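UDP-N-Acetylenolpyruvylglucosamine Reductase (Thermus caldophilus, PDB 2GQT) catalyses the FAD-dependent reduction of UDP-N-acetylenolpyruvylglucosamine to UDP-N-acetylmuramate by NADPH, a step in building the bacterial cell wall. Local coordinates at residues Asp73-Val78 and Ala94-Leu99; Gly98-Leu103 and Leu178-Glu183; Gly110-Met115 and Gly122-Ala127. One frame throughout, in Å; residues are numbered along the deposited sequence.

Contact 1. Residues Asp73-Val78 and Ala94-Leu99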
loop_
_atom_site.group_PDB
_atom_site.type_symbol
_atom_site.label_atom_id
_atom_site.label_comp_id
_atom_site.label_asym_id
_atom_site.label_seq_id
_atom_site.Cartn_x
_atom_site.Cartn_y
_atom_site.Cartn_z
ATOM N N ASP A 73 19.535 -4.291 0.117
ATOM C CA ASP A 73 20.647 -4.076 -0.790
ATOM C C ASP A 73 20.007 -4.051 -2.173
ATOM O O ASP A 73 19.396 -5.040 -2.576
ATOM C CB ASP A 73 21.644 -5.241 -0.662
ATOM C CG ASP A 73 22.898 -5.063 -1.505
ATOM O OD1 ASP A 73 22.857 -4.383 -2.546
ATOM O OD2 ASP A 73 23.939 -5.642 -1.125
ATOM N N LEU A 74 20.116 -2.938 -2.901
ATOM C CA LEU A 74 19.482 -2.849 -4.224
ATOM C C LEU A 74 19.909 -3.943 -5.194
ATOM O O LEU A 74 19.158 -4.308 -6.098
ATOM C CB LEU A 74 19.761 -1.499 -4.878
ATOM C CG LEU A 74 19.032 -0.291 -4.300
ATOM C CD1 LEU A 74 19.638 0.947 -4.908
ATOM C CD2 LEU A 74 17.521 -0.344 -4.557
ATOM N N LYS A 75 21.122 -4.449 -5.014
ATOM C CA LYS A 75 21.661 -5.480 -5.891
ATOM C C LYS A 75 21.578 -6.864 -5.244
ATOM O O LYS A 75 22.149 -7.837 -5.752
ATOM C CB LYS A 75 23.099 -5.131 -6.286
ATOM C CG LYS A 75 23.201 -3.899 -7.184
ATOM C CD LYS A 75 24.648 -3.521 -7.471
ATOM C CE LYS A 75 24.739 -2.402 -8.495
ATOM N NZ LYS A 75 24.127 -2.775 -9.802
ATOM N N GLY A 76 20.857 -6.944 -4.128
ATOM C CA GLY A 76 20.646 -8.211 -3.433
ATOM C C GLY A 76 19.240 -8.296 -2.878
ATOM O O GLY A 76 18.278 -7.918 -3.543
ATOM N N TRP A 77 19.121 -8.802 -1.658
ATOM C CA TRP A 77 17.809 -8.938 -1.045
ATOM C C TRP A 77 17.359 -7.642 -0.399
ATOM O O TRP A 77 18.157 -6.920 0.226
ATOM C CB TRP A 77 17.809 -10.087 -0.040
ATOM C CG TRP A 77 17.820 -11.425 -0.720
ATOM C CD1 TRP A 77 18.909 -12.207 -0.984
ATOM C CD2 TRP A 77 16.690 -12.110 -1.268
ATOM N NE1 TRP A 77 18.520 -13.347 -1.647
ATOM C CE2 TRP A 77 17.162 -13.311 -1.835
ATOM C CE3 TRP A 77 15.314 -11.826 -1.324
ATOM C CZ2 TRP A 77 16.305 -14.241 -2.441
ATOM C CZ3 TRP A 77 14.466 -12.743 -1.932
ATOM C CH2 TRP A 77 14.967 -13.927 -2.493
ATOM N N VAL A 78 16.068 -7.364 -0.566
ATOM C CA VAL A 78 15.439 -6.155 -0.079
ATOM C C VAL A 78 14.308 -6.571 0.856
ATOM O O VAL A 78 13.377 -7.252 0.440
ATOM C CB VAL A 78 14.885 -5.317 -1.269
ATOM C CG1 VAL A 78 14.031 -4.150 -0.801
ATOM C CG2 VAL A 78 16.025 -4.834 -2.168
ATOM N N ALA A 94 21.835 5.282 -7.172
ATOM C CA ALA A 94 22.722 4.204 -7.602
ATOM C C ALA A 94 22.838 4.096 -9.118
ATOM O O ALA A 94 23.585 3.253 -9.622
ATOM C CB ALA A 94 22.258 2.868 -7.030
ATOM N N GLY A 95 22.093 4.922 -9.850
ATOM C CA GLY A 95 22.073 4.823 -11.310
ATOM C C GLY A 95 21.418 3.531 -11.754
ATOM O O GLY A 95 21.821 2.914 -12.744
ATOM N N LEU A 96 20.390 3.127 -11.008
ATOM C CA LEU A 96 19.645 1.918 -11.312
ATOM C C LEU A 96 18.194 2.236 -11.663
ATOM O O LEU A 96 17.446 2.829 -10.880
ATOM C CB LEU A 96 19.714 0.931 -10.149
ATOM C CG LEU A 96 21.105 0.333 -9.916
ATOM C CD1 LEU A 96 21.135 -0.432 -8.602
ATOM C CD2 LEU A 96 21.520 -0.557 -11.097
ATOM N N SER A 97 17.816 1.842 -12.867
ATOM C CA SER A 97 16.501 2.113 -13.413
ATOM C C SER A 97 15.567 0.916 -13.230
ATOM O O SER A 97 15.994 -0.241 -13.266
ATOM C CB SER A 97 16.646 2.466 -14.891
ATOM O OG SER A 97 15.403 2.724 -15.503
ATOM N N GLY A 98 14.287 1.199 -13.022
ATOM C CA GLY A 98 13.292 0.146 -12.902
ATOM C C GLY A 98 12.213 0.442 -11.883
ATOM O O GLY A 98 11.186 -0.233 -11.844
ATOM N N LEU A 99 12.440 1.454 -11.046
ATOM C CA LEU A 99 11.452 1.826 -10.032
ATOM C C LEU A 99 10.785 3.177 -10.282
ATOM O O LEU A 99 9.926 3.577 -9.497
ATOM C CB LEU A 99 12.076 1.817 -8.630
ATOM C CG LEU A 99 12.805 0.557 -8.160
ATOM C CD1 LEU A 99 13.317 0.780 -6.749
ATOM C CD2 LEU A 99 11.920 -0.683 -8.207
#
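A type I beta turn, Asp73 to Gly76, sets Leu74 and Lys75 against Ala94 and Leu96 at the place where helix 84-93 gives way to strand 96-97. Both pieces belong to the FAD-binding domain, and the strands they lead into, 77-79 and 96-97, each pair antiparallel with the long strand 161-171 and not with each other. The gap between them is bridged by side chains alone; the nearest CA atoms, those of Leu74 and Ala94, are 8.5 Å apart.

Leu74 reaches across with one branch: its CD1 touches the methyl CB of Ala94 at 3.9 Å. Nearer its own backbone, Leu74 CB lies 4.1 Å from Leu96 CD1, while elsewhere its side chain rests on Glu90 of helix 84-93. Leu96, the buried member of the group, offers both of its methyls to the turn.

Backbone and side chain both tie the turn. Gly76 N bonds to Asp73 O at 2.9 Å, closing the backbone loop. Inside it, Lys75 N donates to Asp73 OD1 at 3.0 Å, an Asx turn in which the oxygen is met from above the carboxylate plane. On the facing side the helix is ended by a Schellman motif with Gly95 at positive phi (67°), and the chain turns there directly into Leu96.

Lys75 runs out nearly straight as far as CE and crosses the Leu96 side chain at about a right angle. Its last bond then bends, chi4 -60°, which lays the amino end on the leucine methyls instead of carrying it straight past. The contact there is van der Waals in kind, with Lys75 NZ 3.7 Å from Leu96 CD2 and 4.0 Å from Leu96 CD1.

Contact 2. Residues Gly98-Leu103 and Leu178-Glu183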
loop_
_atom_site.group_PDB
_atom_site.type_symbol
_atom_site.label_atom_id
_atom_site.label_comp_id
_atom_site.label_asym_id
_atom_site.label_seq_id
_atom_site.Cartn_x
_atom_site.Cartn_y
_atom_site.Cartn_z
ATOM N N GLY A 98 14.287 1.199 -13.022
ATOM C CA GLY A 98 13.292 0.146 -12.902
ATOM C C GLY A 98 12.213 0.442 -11.883
ATOM O O GLY A 98 11.186 -0.233 -11.844
ATOM N N LEU A 99 12.440 1.454 -11.046
ATOM C CA LEU A 99 11.452 1.826 -10.032
ATOM C C LEU A 99 10.785 3.177 -10.282
ATOM O O LEU A 99 9.926 3.577 -9.497
ATOM C CB LEU A 99 12.076 1.817 -8.630
ATOM C CG LEU A 99 12.805 0.557 -8.160
ATOM C CD1 LEU A 99 13.317 0.780 -6.749
ATOM C CD2 LEU A 99 11.920 -0.683 -8.207
ATOM N N GLU A 100 11.163 3.874 -11.356
ATOM C CA GLU A 100 10.709 5.249 -11.557
ATOM C C GLU A 100 9.185 5.371 -11.587
ATOM O O GLU A 100 8.622 6.348 -11.090
ATOM C CB GLU A 100 11.288 5.852 -12.836
ATOM C CG GLU A 100 12.796 5.876 -12.922
ATOM C CD GLU A 100 13.360 4.709 -13.702
ATOM O OE1 GLU A 100 12.844 3.588 -13.547
ATOM O OE2 GLU A 100 14.319 4.918 -14.481
ATOM N N GLY A 101 8.530 4.377 -12.180
ATOM C CA GLY A 101 7.079 4.376 -12.301
ATOM C C GLY A 101 6.335 4.144 -11.000
ATOM O O GLY A 101 5.110 4.211 -10.962
ATOM N N LEU A 102 7.084 3.878 -9.929
ATOM C CA LEU A 102 6.496 3.628 -8.611
ATOM C C LEU A 102 6.630 4.845 -7.696
ATOM O O LEU A 102 6.233 4.789 -6.540
ATOM C CB LEU A 102 7.133 2.384 -7.978
ATOM C CG LEU A 102 7.158 1.147 -8.882
ATOM C CD1 LEU A 102 7.899 0.007 -8.220
ATOM C CD2 LEU A 102 5.749 0.711 -9.297
ATOM N N LEU A 103 7.184 5.940 -8.215
ATOM C CA LEU A 103 7.240 7.184 -7.456
ATOM C C LEU A 103 5.844 7.625 -7.044
ATOM O O LEU A 103 4.895 7.580 -7.840
ATOM C CB LEU A 103 7.919 8.282 -8.281
ATOM C CG LEU A 103 8.095 9.666 -7.643
ATOM C CD1 LEU A 103 9.058 9.615 -6.452
ATOM C CD2 LEU A 103 8.602 10.664 -8.665
ATOM N N LEU A 178 16.254 10.441 -13.176
ATOM C CA LEU A 178 15.594 11.586 -12.552
ATOM C C LEU A 178 14.637 12.310 -13.498
ATOM O O LEU A 178 13.583 12.794 -13.070
ATOM C CB LEU A 178 16.625 12.542 -11.936
ATOM C CG LEU A 178 17.212 12.167 -10.561
ATOM C CD1 LEU A 178 16.152 12.075 -9.465
ATOM C CD2 LEU A 178 18.026 10.902 -10.564
ATOM N N ARG A 179 14.974 12.354 -14.787
ATOM C CA ARG A 179 14.060 12.902 -15.782
ATOM C C ARG A 179 12.778 12.063 -15.903
ATOM O O ARG A 179 11.676 12.612 -16.012
ATOM C CB ARG A 179 14.763 13.082 -17.136
ATOM C CG ARG A 179 15.680 14.304 -17.178
ATOM C CD ARG A 179 16.295 14.576 -18.554
ATOM N NE ARG A 179 17.290 13.571 -18.936
ATOM C CZ ARG A 179 17.151 12.703 -19.936
ATOM N NH1 ARG A 179 16.052 12.690 -20.682
ATOM N NH2 ARG A 179 18.121 11.841 -20.192
ATOM N N ARG A 180 12.923 10.740 -15.870
ATOM C CA ARG A 180 11.759 9.837 -15.914
ATOM C C ARG A 180 10.865 10.031 -14.687
ATOM O O ARG A 180 9.632 10.098 -14.797
ATOM C CB ARG A 180 12.199 8.374 -16.039
ATOM C CG ARG A 180 12.722 8.054 -17.427
ATOM C CD ARG A 180 13.877 7.068 -17.407
ATOM N NE ARG A 180 13.446 5.678 -17.306
ATOM C CZ ARG A 180 13.179 4.886 -18.345
ATOM N NH1 ARG A 180 13.275 5.342 -19.587
ATOM N NH2 ARG A 180 12.805 3.630 -18.142
ATOM N N MET A 181 11.503 10.158 -13.532
ATOM C CA MET A 181 10.808 10.407 -12.277
ATOM C C MET A 181 10.082 11.754 -12.301
ATOM O O MET A 181 8.973 11.873 -11.785
ATOM C CB MET A 181 11.805 10.347 -11.126
ATOM C CG MET A 181 12.273 8.943 -10.827
ATOM S SD MET A 181 13.761 8.874 -9.824
ATOM C CE MET A 181 13.202 9.606 -8.284
ATOM N N ALA A 182 10.689 12.757 -12.932
ATOM C CA ALA A 182 10.073 14.075 -13.049
ATOM C C ALA A 182 8.764 14.008 -13.828
ATOM O O ALA A 182 7.813 14.717 -13.507
ATOM C CB ALA A 182 11.029 15.064 -13.697
ATOM N N GLU A 183 8.698 13.149 -14.842
ATOM C CA GLU A 183 7.451 12.990 -15.583
ATOM C C GLU A 183 6.392 12.326 -14.711
ATOM O O GLU A 183 5.224 12.698 -14.768
ATOM C CB GLU A 183 7.652 12.228 -16.900
ATOM C CG GLU A 183 6.350 11.867 -17.663
ATOM C CD GLU A 183 5.349 13.028 -17.837
ATOM O OE1 GLU A 183 5.764 14.200 -17.943
ATOM O OE2 GLU A 183 4.127 12.763 -17.866
HETATM O O HOH W 1 12.038 2.065 -15.646
#
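The carboxylate of Glu100 and the guanidinium of Arg180 meet with their planes 50° apart. Glu100 OE2 lies at the guanidinium edge, a little tilted from its plane, and receives Arg180 NE at 3.1 Å in a salt bridge. Seen from the acid, the donor stands well above the carboxylate, 67° out of its plane, and the bond is bent. Water 1 sits in the guanidinium plane at its edge; it accepts from Arg180 NH2 at 3.0 Å and donates to Glu100 OE1 at 2.7 Å, a second and indirect link between the two charges. Glu100 OE1 is also gripped by Gly98 N at 2.8 Å, which comes from the opposite face of the carboxylate, and OE2 takes a bond from Ser97 OG. With so many partners around it, this buried carboxylate probably stays ionised. A bend at chi2 (97°) turns it back towards its own Gly98 while keeping it within range of the arginine.

Through this pair, the 3-10 turn 100-102 of the FAD-binding domain packs on helix 174-187, whose residues 178-183 belong to the C-terminal domain of the MurB family. The closest CA atoms are those of Glu100 and Met181. Below the charged end, the aliphatic stem of Glu100 crosses Met181 at about a right angle, CG to CG at 3.8 Å. Met181 also leans on Gln89 and Ala92 of helix 84-93.

Just after the 3-10 turn, Leu103 presents its CD2 branch to the helix backbone, 3.4 Å from Met181 O. The same methyl lies 4.1 Å from Met181 CB, and Leu103 also packs on Val184.

Contact 3. Residues Gly110-Met115 and Gly122-Ala127. With FAD (flavin-adenine dinucleotide), chain C.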
loop_
_atom_site.group_PDB
_atom_site.type_symbol
_atom_site.label_atom_id
_atom_site.label_comp_id
_atom_site.label_asym_id
_atom_site.label_seq_id
_atom_site.Cartn_x
_atom_site.Cartn_y
_atom_site.Cartn_z
ATOM N N GLY A 110 6.339 -5.046 0.877
ATOM C CA GLY A 110 5.402 -6.165 0.966
ATOM C C GLY A 110 3.997 -5.783 0.522
ATOM O O GLY A 110 3.305 -6.566 -0.135
ATOM N N GLY A 111 3.552 -4.593 0.913
ATOM C CA GLY A 111 2.246 -4.074 0.512
ATOM C C GLY A 111 2.173 -3.785 -0.975
ATOM O O GLY A 111 1.133 -3.998 -1.605
ATOM N N ALA A 112 3.274 -3.291 -1.539
ATOM C CA ALA A 112 3.351 -3.028 -2.973
ATOM C C ALA A 112 3.282 -4.334 -3.770
ATOM O O ALA A 112 2.701 -4.368 -4.852
ATOM C CB ALA A 112 4.625 -2.276 -3.310
ATOM N N VAL A 113 3.887 -5.399 -3.252
ATOM C CA VAL A 113 3.773 -6.718 -3.880
ATOM C C VAL A 113 2.338 -7.248 -3.753
ATOM O O VAL A 113 1.732 -7.660 -4.752
ATOM C CB VAL A 113 4.780 -7.723 -3.271
ATOM C CG1 VAL A 113 4.500 -9.142 -3.775
ATOM C CG2 VAL A 113 6.214 -7.311 -3.573
ATOM N N LYS A 114 1.783 -7.225 -2.545
ATOM C CA LYS A 114 0.432 -7.748 -2.334
ATOM C C LYS A 114 -0.575 -7.063 -3.263
ATOM O O LYS A 114 -1.446 -7.726 -3.840
ATOM C CB LYS A 114 -0.001 -7.585 -0.875
ATOM C CG LYS A 114 -1.429 -8.055 -0.590
ATOM C CD LYS A 114 -1.514 -9.551 -0.447
ATOM C CE LYS A 114 -2.908 -10.006 -0.065
ATOM N NZ LYS A 114 -2.935 -11.507 -0.052
ATOM N N MET A 115 -0.442 -5.747 -3.419
ATOM C CA MET A 115 -1.398 -4.961 -4.191
ATOM C C MET A 115 -0.900 -4.609 -5.581
ATOM O O MET A 115 -1.462 -3.719 -6.224
ATOM C CB MET A 115 -1.756 -3.679 -3.426
ATOM C CG MET A 115 -2.393 -3.928 -2.058
ATOM S SD MET A 115 -3.785 -5.092 -2.090
ATOM C CE MET A 115 -4.927 -4.256 -3.194
ATOM N N GLY A 122 4.422 1.886 -14.911
ATOM C CA GLY A 122 4.935 0.586 -14.495
ATOM C C GLY A 122 4.256 0.106 -13.231
ATOM O O GLY A 122 3.573 0.878 -12.549
ATOM N N GLU A 123 4.441 -1.174 -12.929
ATOM C CA GLU A 123 3.882 -1.776 -11.721
ATOM C C GLU A 123 4.933 -2.596 -10.989
ATOM O O GLU A 123 5.949 -2.988 -11.569
ATOM C CB GLU A 123 2.663 -2.642 -12.040
ATOM C CG GLU A 123 2.954 -3.806 -12.958
ATOM C CD GLU A 123 1.704 -4.541 -13.383
ATOM O OE1 GLU A 123 1.809 -5.763 -13.617
ATOM O OE2 GLU A 123 0.625 -3.908 -13.480
ATOM N N MET A 124 4.668 -2.861 -9.715
ATOM C CA MET A 124 5.616 -3.553 -8.851
ATOM C C MET A 124 6.112 -4.856 -9.470
ATOM O O MET A 124 7.301 -5.144 -9.412
ATOM C CB MET A 124 5.009 -3.792 -7.467
ATOM C CG MET A 124 5.998 -4.321 -6.439
ATOM S SD MET A 124 7.231 -3.086 -5.994
ATOM C CE MET A 124 8.109 -3.958 -4.703
ATOM N N ALA A 125 5.209 -5.624 -10.081
ATOM C CA ALA A 125 5.564 -6.899 -10.700
ATOM C C ALA A 125 6.690 -6.771 -11.728
ATOM O O ALA A 125 7.530 -7.660 -11.826
ATOM C CB ALA A 125 4.341 -7.540 -11.331
ATOM N N ASP A 126 6.696 -5.665 -12.472
ATOM C CA ASP A 126 7.717 -5.386 -13.493
ATOM C C ASP A 126 9.115 -5.317 -12.894
ATOM O O ASP A 126 10.096 -5.573 -13.587
ATOM C CB ASP A 126 7.459 -4.045 -14.206
ATOM C CG ASP A 126 6.121 -3.982 -14.927
ATOM O OD1 ASP A 126 5.635 -5.018 -15.438
ATOM O OD2 ASP A 126 5.567 -2.860 -15.009
ATOM N N ALA A 127 9.194 -4.942 -11.618
ATOM C CA ALA A 127 10.470 -4.660 -10.959
ATOM C C ALA A 127 10.965 -5.794 -10.074
ATOM O O ALA A 127 11.910 -5.616 -9.310
ATOM C CB ALA A 127 10.379 -3.363 -10.144
HETATM P PA FAD C . -1.162 -1.705 3.571
HETATM O O1A FAD C . -2.147 -0.661 3.248
HETATM O O2A FAD C . -0.524 -1.741 4.906
HETATM O O5B FAD C . -1.764 -3.149 3.302
HETATM C C5B FAD C . -2.436 -3.410 2.065
HETATM C C4B FAD C . -2.606 -4.902 1.876
HETATM O O4B FAD C . -1.300 -5.500 1.745
HETATM C C3B FAD C . -3.290 -5.615 3.052
HETATM O O3B FAD C . -4.018 -6.724 2.522
HETATM C C2B FAD C . -2.101 -6.103 3.870
HETATM O O2B FAD C . -2.430 -7.234 4.676
HETATM C C1B FAD C . -1.148 -6.515 2.769
HETATM N N9A FAD C . 0.280 -6.561 3.147
HETATM C C8A FAD C . 1.024 -5.543 3.608
HETATM N N7A FAD C . 2.271 -5.975 3.809
HETATM C C5A FAD C . 2.329 -7.262 3.450
HETATM C C6A FAD C . 3.325 -8.246 3.448
HETATM N N6A FAD C . 4.585 -8.005 3.833
HETATM N N1A FAD C . 3.003 -9.482 3.016
HETATM C C2A FAD C . 1.757 -9.776 2.619
HETATM N N3A FAD C . 0.770 -8.884 2.615
HETATM C C4A FAD C . 1.052 -7.635 3.035
HETATM N N1 FAD C . -1.540 2.346 -5.249
HETATM C C2 FAD C . -1.160 2.085 -6.548
HETATM O O2 FAD C . -1.234 0.946 -6.987
HETATM N N3 FAD C . -0.720 3.123 -7.366
HETATM C C4 FAD C . -0.625 4.429 -6.901
HETATM O O4 FAD C . -0.221 5.321 -7.653
HETATM C C4X FAD C . -1.002 4.681 -5.583
HETATM N N5 FAD C . -0.933 5.977 -5.079
HETATM C C5X FAD C . -1.251 6.209 -3.734
HETATM C C6 FAD C . -1.113 7.498 -3.219
HETATM C C7 FAD C . -1.406 7.764 -1.885
HETATM C C7M FAD C . -1.235 9.187 -1.339
HETATM C C8 FAD C . -1.850 6.722 -1.064
HETATM C C8M FAD C . -2.185 6.996 0.409
HETATM C C9 FAD C . -1.996 5.437 -1.581
HETATM C C9A FAD C . -1.699 5.164 -2.916
HETATM N N10 FAD C . -1.840 3.872 -3.450
HETATM C C10 FAD C . -1.458 3.639 -4.769
HETATM C "C1'" FAD C . -2.408 2.748 -2.660
HETATM C "C2'" FAD C . -1.348 2.037 -1.804
HETATM O "O2'" FAD C . -0.191 2.877 -1.619
HETATM C "C3'" FAD C . -0.889 0.715 -2.422
HETATM O "O3'" FAD C . -2.001 -0.186 -2.519
HETATM C "C4'" FAD C . 0.254 0.079 -1.620
HETATM O "O4'" FAD C . 0.787 -1.025 -2.354
HETATM C "C5'" FAD C . -0.167 -0.400 -0.233
HETATM O "O5'" FAD C . 1.028 -0.771 0.456
HETATM P P FAD C . 1.094 -0.633 2.045
HETATM O O1P FAD C . 2.421 -1.134 2.452
HETATM O O2P FAD C . 0.651 0.703 2.498
HETATM O O3P FAD C . 0.002 -1.743 2.438
#
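Met124 meets helix 109-114 along Ala112 and Val113, and the apolar contacts are all its own. Its CG stands anti to the backbone N (chi1 -171°), and a bend at chi2 (69°) then carries the thioether along the helix: SD lies 3.8 Å from Ala112 CB, and the terminal CE reaches Val113 CG2 at 4.0 Å. Apart from these, Met124 CB makes a van der Waals contact with the helix backbone, 3.5 Å from Ala112 O. An alanine at Met124 would take away everything beyond CB and is likely to open a gap beside Ala112 and Val113 in this buried spot.

The polar bonds described here belong to 122-127: within it, Glu123 N donates to Asp126 OD2 at 2.9 Å, tying down the 3-10 turn 124-126, while Glu123 OE2 reaches out to a salt bridge with Arg152, probably an active-site residue.

Cofactor contacts occupy another side of the helix. FAD O4' gives a weak hydrogen bond to Gly111 O, and FAD N6A approaches Gly110 CA at 3.5 Å. Gly110 and Gly111, with no CB, let FAD come close to the helix backbone. Lys114 lays its CG 3.5 Å from FAD O4B of the adenosine ribose.

The helix is therefore wedged between FAD and Met124, with Val113 packing on Val162 and Val165 of strand 161-171 and backbone bonds linking Ala127 to Lys168 of that strand and Met124 to Ala117.

Along the chain, contact 1 runs straight into contact 2, which shares Gly98 and Leu99 with it; contact 3 is nested inside the long loop that contact 2 closes. Their centres lie 14 to 15 Å from one another. Strand 161-171 joins contacts 1 and 3, since strands 77-79 and 96-97 pair with it and contact 3 packs against it, whereas contact 2 brings in helix 174-187, the next helix in sequence. The three also touch directly: Leu99 CD2 lies 3.6 Å from Ala127 CB, and Leu102 packs on the backbone at Glu123 and Met124. Through the chain from Leu96 to Leu102, the peripheral turn 73-76 is connected to the part of the domain that packs beside FAD.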